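Local coordinates for protein, related to general stress protein 26(GS26) of B.subtilis (Clostridium acetobutylicum, PDB 2HQ7), which belongs to the pyridoxine phosphate oxidase family, is related to general stress protein 26 and is probably a flavin-binding oxidoreductase, at the interface of chains A and B. Residues are numbered along the deposited sequence; one frame, centred on the assembly and turned at random. Chains: chain A/B, Protein, related to general stress protein 26(GS26) of B.subtilis.

Contact 1: the interface of chains A and B. Residues chain A 26, 67-68, 84-86, 125; chain B 29-32.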
# COMPACT_ATOMS: atom_id res chain seq x y z
N ASN A 26 2.96 -9.89 4.41
CA ASN A 26 2.02 -10.99 4.53
C ASN A 26 1.55 -11.13 5.97
O ASN A 26 2.31 -11.47 6.86
CB ASN A 26 2.70 -12.28 4.09
CG ASN A 26 2.84 -12.37 2.59
OD1 ASN A 26 1.87 -12.23 1.85
ND2 ASN A 26 4.06 -12.66 2.13
N LYS A 67 8.71 -12.08 2.64
CA LYS A 67 8.33 -11.57 1.31
C LYS A 67 7.41 -10.37 1.41
O LYS A 67 6.34 -10.47 2.04
CB LYS A 67 7.62 -12.65 0.53
CG LYS A 67 8.54 -13.77 0.12
CD LYS A 67 7.81 -14.76 -0.74
CE LYS A 67 8.67 -15.93 -1.09
NZ LYS A 67 7.89 -16.90 -1.96
N ILE A 68 7.82 -9.26 0.79
CA ILE A 68 7.14 -7.97 0.91
C ILE A 68 7.13 -7.24 -0.43
O ILE A 68 7.72 -7.72 -1.41
CB ILE A 68 7.79 -7.04 1.95
CG1 ILE A 68 9.14 -6.51 1.51
CG2 ILE A 68 7.99 -7.73 3.30
CD1 ILE A 68 9.36 -5.18 2.17
N VAL A 84 8.99 -5.60 -5.53
CA VAL A 84 8.75 -6.82 -4.81
C VAL A 84 10.08 -7.47 -4.48
O VAL A 84 10.98 -7.48 -5.30
CB VAL A 84 7.90 -7.74 -5.68
CG1 VAL A 84 7.84 -9.09 -5.10
CG2 VAL A 84 6.48 -7.15 -5.85
N GLY A 85 10.20 -8.02 -3.28
CA GLY A 85 11.41 -8.76 -2.84
C GLY A 85 11.29 -9.20 -1.39
O GLY A 85 10.19 -9.46 -0.89
N THR A 86 12.42 -9.27 -0.69
CA THR A 86 12.48 -9.73 0.68
C THR A 86 13.10 -8.68 1.60
O THR A 86 13.85 -7.82 1.14
CB THR A 86 13.27 -11.00 0.77
OG1 THR A 86 14.60 -10.76 0.31
CG2 THR A 86 12.63 -12.07 -0.07
N GLU A 125 13.65 -7.64 -6.15
CA GLU A 125 13.91 -8.60 -7.22
C GLU A 125 13.20 -8.23 -8.52
O GLU A 125 13.71 -8.46 -9.61
CB GLU A 125 13.41 -9.97 -6.82
CG GLU A 125 13.84 -10.40 -5.44
CD GLU A 125 13.23 -11.75 -5.06
OE1 GLU A 125 13.06 -12.59 -5.99
OE2 GLU A 125 12.93 -11.94 -3.86
N ASN B 29 3.68 -16.07 -6.30
CA ASN B 29 4.88 -16.54 -5.61
C ASN B 29 4.97 -16.09 -4.15
O ASN B 29 6.05 -16.05 -3.58
CB ASN B 29 6.13 -16.12 -6.40
CG ASN B 29 6.17 -16.75 -7.79
OD1 ASN B 29 5.79 -17.90 -7.97
ND2 ASN B 29 6.64 -15.99 -8.78
N GLY B 30 3.82 -15.78 -3.55
CA GLY B 30 3.76 -15.51 -2.13
C GLY B 30 4.17 -14.10 -1.73
O GLY B 30 4.32 -13.85 -0.53
N TYR B 31 4.32 -13.21 -2.70
CA TYR B 31 4.61 -11.79 -2.45
C TYR B 31 3.33 -10.94 -2.43
O TYR B 31 2.45 -11.13 -3.27
CB TYR B 31 5.50 -11.25 -3.55
CG TYR B 31 6.87 -11.87 -3.62
CD1 TYR B 31 7.12 -13.02 -4.37
CD2 TYR B 31 7.92 -11.31 -2.91
CE1 TYR B 31 8.40 -13.58 -4.43
CE2 TYR B 31 9.19 -11.84 -2.97
CZ TYR B 31 9.43 -12.98 -3.72
OH TYR B 31 10.72 -13.49 -3.72
N PRO B 32 3.23 -9.99 -1.48
CA PRO B 32 2.10 -9.09 -1.56
C PRO B 32 2.31 -8.11 -2.70
O PRO B 32 3.42 -7.90 -3.18
CB PRO B 32 2.09 -8.38 -0.22
CG PRO B 32 3.16 -8.98 0.56
CD PRO B 32 4.07 -9.69 -0.31
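B:Asn29 and B:Gly30, whose carbonyl oxygens are gripped by chain A, both lie in the left-handed region of backbone space, with positive phi (65° and 82°), at the end of 3-10 segment 28-30; the backbone then straightens through B:Tyr31 into strand 32-43. The phenol of B:Tyr31 reaches into chain A along A:Lys67 toward A:Glu125. On one face of its ring, CD of A:Lys67 sits over the centre, 3.8 Å from the centroid, a CH-pi contact. CG1 of A:Val84 lies on the opposite face, modelled too close, and its packing is doubtful. At the edge, in the ring plane, lies O of A:Gly85, 3.3 Å from CE2 of B:Tyr31. The hydroxyl OH of B:Tyr31 donates to the carboxylate oxygen OE2 of A:Glu125 at 2.7 Å, meeting it on the syn side but out of the carboxylate plane. Extended beyond CG, the lysine chain crosses the ring, and NZ of A:Lys67 donates a hydrogen bond to O of B:Asn29 at 2.6 Å, tilted from the carbonyl plane. The amide ND2 of A:Asn26 donates to O of B:Gly30 at 2.9 Å, nearly along the C=O axis (163°). Together these bonds tie segment 28-30 and the following B:Tyr31 to the partner, probably helping to hold the dimer together.

Contact 2: the interface of chains A and B. Residues chain A 22-24, 34, 69, 71, 82; chain B 32-34.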
# COMPACT_ATOMS: atom_id res chain seq x y z
N MSE A 22 5.03 2.84 1.11
CA MSE A 22 3.99 1.97 1.59
C MSE A 22 4.61 0.61 1.56
O MSE A 22 5.22 0.24 0.56
CB MSE A 22 2.77 1.96 0.66
CG MSE A 22 1.99 3.27 0.54
SE MSE A 22 1.85 4.24 2.23
CE MSE A 22 3.12 5.70 1.93
N VAL A 23 4.46 -0.14 2.64
CA VAL A 23 5.08 -1.45 2.75
C VAL A 23 4.02 -2.52 2.95
O VAL A 23 3.26 -2.51 3.92
CB VAL A 23 6.14 -1.51 3.90
CG1 VAL A 23 6.78 -2.88 4.05
CG2 VAL A 23 7.24 -0.46 3.67
N GLY A 24 4.00 -3.45 2.01
CA GLY A 24 3.07 -4.53 2.05
C GLY A 24 3.75 -5.77 2.56
O GLY A 24 4.80 -6.14 2.05
N ILE A 34 -0.68 -3.47 4.96
CA ILE A 34 0.14 -2.34 4.49
C ILE A 34 0.39 -1.33 5.62
O ILE A 34 -0.51 -1.06 6.40
CB ILE A 34 -0.60 -1.56 3.40
CG1 ILE A 34 -0.92 -2.43 2.18
CG2 ILE A 34 0.19 -0.35 3.01
CD1 ILE A 34 -1.78 -1.71 1.12
N CYS A 69 6.40 -6.14 -0.48
CA CYS A 69 6.51 -5.18 -1.58
C CYS A 69 6.56 -3.78 -1.04
O CYS A 69 6.18 -3.55 0.10
CB CYS A 69 5.37 -5.37 -2.55
SG CYS A 69 3.82 -4.84 -1.87
N TYR A 71 5.58 0.25 -2.32
CA TYR A 71 4.88 1.01 -3.33
C TYR A 71 5.16 2.49 -3.13
O TYR A 71 5.04 2.98 -2.02
CB TYR A 71 3.38 0.78 -3.20
CG TYR A 71 2.58 1.37 -4.36
CD1 TYR A 71 2.37 0.63 -5.51
CD2 TYR A 71 1.99 2.60 -4.27
CE1 TYR A 71 1.64 1.12 -6.55
CE2 TYR A 71 1.27 3.13 -5.34
CZ TYR A 71 1.09 2.36 -6.46
OH TYR A 71 0.37 2.85 -7.54
N MSE A 82 5.93 -0.22 -7.92
CA MSE A 82 5.86 -1.26 -6.96
C MSE A 82 7.12 -2.08 -7.10
O MSE A 82 7.45 -2.49 -8.20
CB MSE A 82 4.67 -2.17 -7.27
CG MSE A 82 4.12 -2.81 -6.05
SE MSE A 82 3.84 -4.67 -6.30
CE MSE A 82 3.03 -4.82 -8.02
N PRO B 32 3.23 -9.99 -1.48
CA PRO B 32 2.10 -9.09 -1.56
C PRO B 32 2.31 -8.11 -2.70
O PRO B 32 3.42 -7.90 -3.18
CB PRO B 32 2.09 -8.38 -0.22
CG PRO B 32 3.16 -8.98 0.56
CD PRO B 32 4.07 -9.69 -0.31
N ASN B 33 1.22 -7.57 -3.19
CA ASN B 33 1.28 -6.62 -4.26
C ASN B 33 0.39 -5.49 -3.82
O ASN B 33 -0.56 -5.71 -3.10
CB ASN B 33 0.75 -7.19 -5.57
CG ASN B 33 1.65 -8.20 -6.23
OD1 ASN B 33 1.29 -8.68 -7.31
ND2 ASN B 33 2.82 -8.53 -5.64
N ILE B 34 0.74 -4.28 -4.21
CA ILE B 34 -0.06 -3.11 -3.94
C ILE B 34 -0.32 -2.41 -5.26
O ILE B 34 0.62 -2.21 -6.04
CB ILE B 34 0.66 -2.11 -3.00
CG1 ILE B 34 0.95 -2.74 -1.64
CG2 ILE B 34 -0.17 -0.85 -2.83
CD1 ILE B 34 1.86 -1.88 -0.68
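Strand 32-43 of chain B, starting at B:Pro32, runs past strands 67-73, 79-90 and 20-26 of chain A, with A:Ile34 of the equivalent strand facing it. B:Ile34 is the central side chain, and its two branches diverge. CG1 lies 3.6 Å from SG of A:Cys69, while the terminal CD1 of B:Ile34 comes to 4.0 Å from CA of A:Gly24. The other branch, CG2, lies over the face of the A:Tyr71 ring at its CG end, 3.8 Å from CG of A:Tyr71. SG of A:Cys69 takes the crowded position between its own N and carbonyl carbon (chi1 71°), which turns the sulfur toward the B strand. Selenomethionine A:Met82 brings SE to 3.8 Å from CA of B:Asn33. Within chain B, the amide of B:Asn33 turns back to the preceding carbonyl (chi1 -73°), ND2 donating to O of B:Pro32 at 2.6 Å from above the carbonyl plane, away from a lone pair. No N or O of one chain comes within bonding reach of the other; the carbonyl oxygens of B:Pro32 and B:Ile34 meet carbon instead. In the split-barrel fold of this family, these strands form a face turned to the partner; the two isoleucines meeting tip to tip, CD1 of A:Ile34 4.0 Å from CG1 of B:Ile34, place it near the two-fold axis.

Contact 3: the interface of chains A and B. Residues chain A 20, 22, 34-36; chain B 71, 78.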
# COMPACT_ATOMS: atom_id res chain seq x y z
N ILE A 20 8.40 8.72 2.44
CA ILE A 20 7.53 7.68 2.97
C ILE A 20 7.24 6.66 1.89
O ILE A 20 7.01 7.00 0.72
CB ILE A 20 6.20 8.29 3.51
CG1 ILE A 20 6.46 9.23 4.66
CG2 ILE A 20 5.24 7.21 4.01
CD1 ILE A 20 7.30 8.62 5.79
N MSE A 22 5.03 2.84 1.11
CA MSE A 22 3.99 1.97 1.59
C MSE A 22 4.61 0.61 1.56
O MSE A 22 5.22 0.24 0.56
CB MSE A 22 2.77 1.96 0.66
CG MSE A 22 1.99 3.27 0.54
SE MSE A 22 1.85 4.24 2.23
CE MSE A 22 3.12 5.70 1.93
N ILE A 34 -0.68 -3.47 4.96
CA ILE A 34 0.14 -2.34 4.49
C ILE A 34 0.39 -1.33 5.62
O ILE A 34 -0.51 -1.06 6.40
CB ILE A 34 -0.60 -1.56 3.40
CG1 ILE A 34 -0.92 -2.43 2.18
CG2 ILE A 34 0.19 -0.35 3.01
CD1 ILE A 34 -1.78 -1.71 1.12
N LYS A 35 1.60 -0.77 5.67
CA LYS A 35 2.05 0.16 6.69
C LYS A 35 3.01 1.15 6.03
O LYS A 35 3.83 0.74 5.23
CB LYS A 35 2.81 -0.57 7.81
CG LYS A 35 3.14 0.30 9.01
CD LYS A 35 4.08 -0.40 10.03
CE LYS A 35 3.90 0.21 11.42
NZ LYS A 35 5.02 -0.08 12.38
N ALA A 36 2.92 2.42 6.39
CA ALA A 36 3.86 3.43 5.92
C ALA A 36 5.15 3.31 6.71
O ALA A 36 5.11 3.09 7.92
CB ALA A 36 3.25 4.84 6.11
N TYR B 71 -5.49 0.71 2.06
CA TYR B 71 -4.73 1.68 2.87
C TYR B 71 -4.97 3.11 2.40
O TYR B 71 -4.97 3.38 1.20
CB TYR B 71 -3.24 1.35 2.82
CG TYR B 71 -2.41 2.10 3.83
CD1 TYR B 71 -2.29 1.64 5.13
CD2 TYR B 71 -1.76 3.27 3.49
CE1 TYR B 71 -1.54 2.33 6.07
CE2 TYR B 71 -1.01 3.96 4.44
CZ TYR B 71 -0.92 3.47 5.72
OH TYR B 71 -0.18 4.17 6.65
N PHE B 78 1.66 12.06 8.78
CA PHE B 78 2.14 10.69 8.99
C PHE B 78 1.08 9.83 9.73
O PHE B 78 1.34 9.18 10.75
CB PHE B 78 3.54 10.65 9.64
CG PHE B 78 4.25 9.32 9.47
CD1 PHE B 78 4.43 8.78 8.20
CD2 PHE B 78 4.67 8.59 10.57
CE1 PHE B 78 5.05 7.54 8.04
CE2 PHE B 78 5.30 7.34 10.40
CZ PHE B 78 5.49 6.82 9.14
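The phenol ring of B:Tyr71 receives its chain A neighbours on one side of its plane: CG2 of A:Ile34 lies over that face toward the CG end, whereas the selenium of A:Met22 and the carbonyl oxygen of A:Ile34 stand beyond opposite rims, raised above the plane. Distances bear this out: CG2 of A:Ile34 is 3.7 Å from CG of B:Tyr71, and SE of the selenomethionine A:Met22 is 3.6 Å from CE2 of B:Tyr71. On the other rim, O of A:Ile34 is 3.5 Å from CD1 of B:Tyr71, a van der Waals contact. The ring of B:Phe78 is turned about 60° from that of B:Tyr71, and its CE1 corner is flanked from opposite sides of the plane by the methyls of A:Ile20 and A:Ala36. CD1 of A:Ile20 packs tightly, 3.3 Å from CE1 of B:Phe78. B:Tyr71 has CG anti to the backbone N (chi1 -168°), which directs the phenol along strand 32-43 of chain A, with its tip toward A:Ala36. Across the boundary the sheet of chain A supplies aliphatic groups and selenium, and chain B supplies rings, so shape and dispersion rather than polar bonding appear to hold this part of the interface. The methyl of A:Ala36 lies between the two aromatic side chains: CB is 3.5 Å from the hydroxyl OH of B:Tyr71 and 3.8 Å from ring carbon CE1 of B:Phe78.

The three contacts form a continuous line across one two-fold symmetric interface. The C-alpha centres of contact 1 and contact 2 are about 9 Å apart, those of contact 2 and contact 3 also about 9 Å, and those of contact 1 and contact 3 about 16 Å. B:Pro32 belongs to contacts 1 and 2, while A:Met22 and A:Ile34 belong to contacts 2 and 3. Strand 32-43 threads through all of them, from chain B in contact 1, both chains in contact 2 and chain A in contact 3. The hydrogen bonds of contact 1 give way to apolar contacts in contacts 2 and 3, with contact 2 close to the two-fold axis.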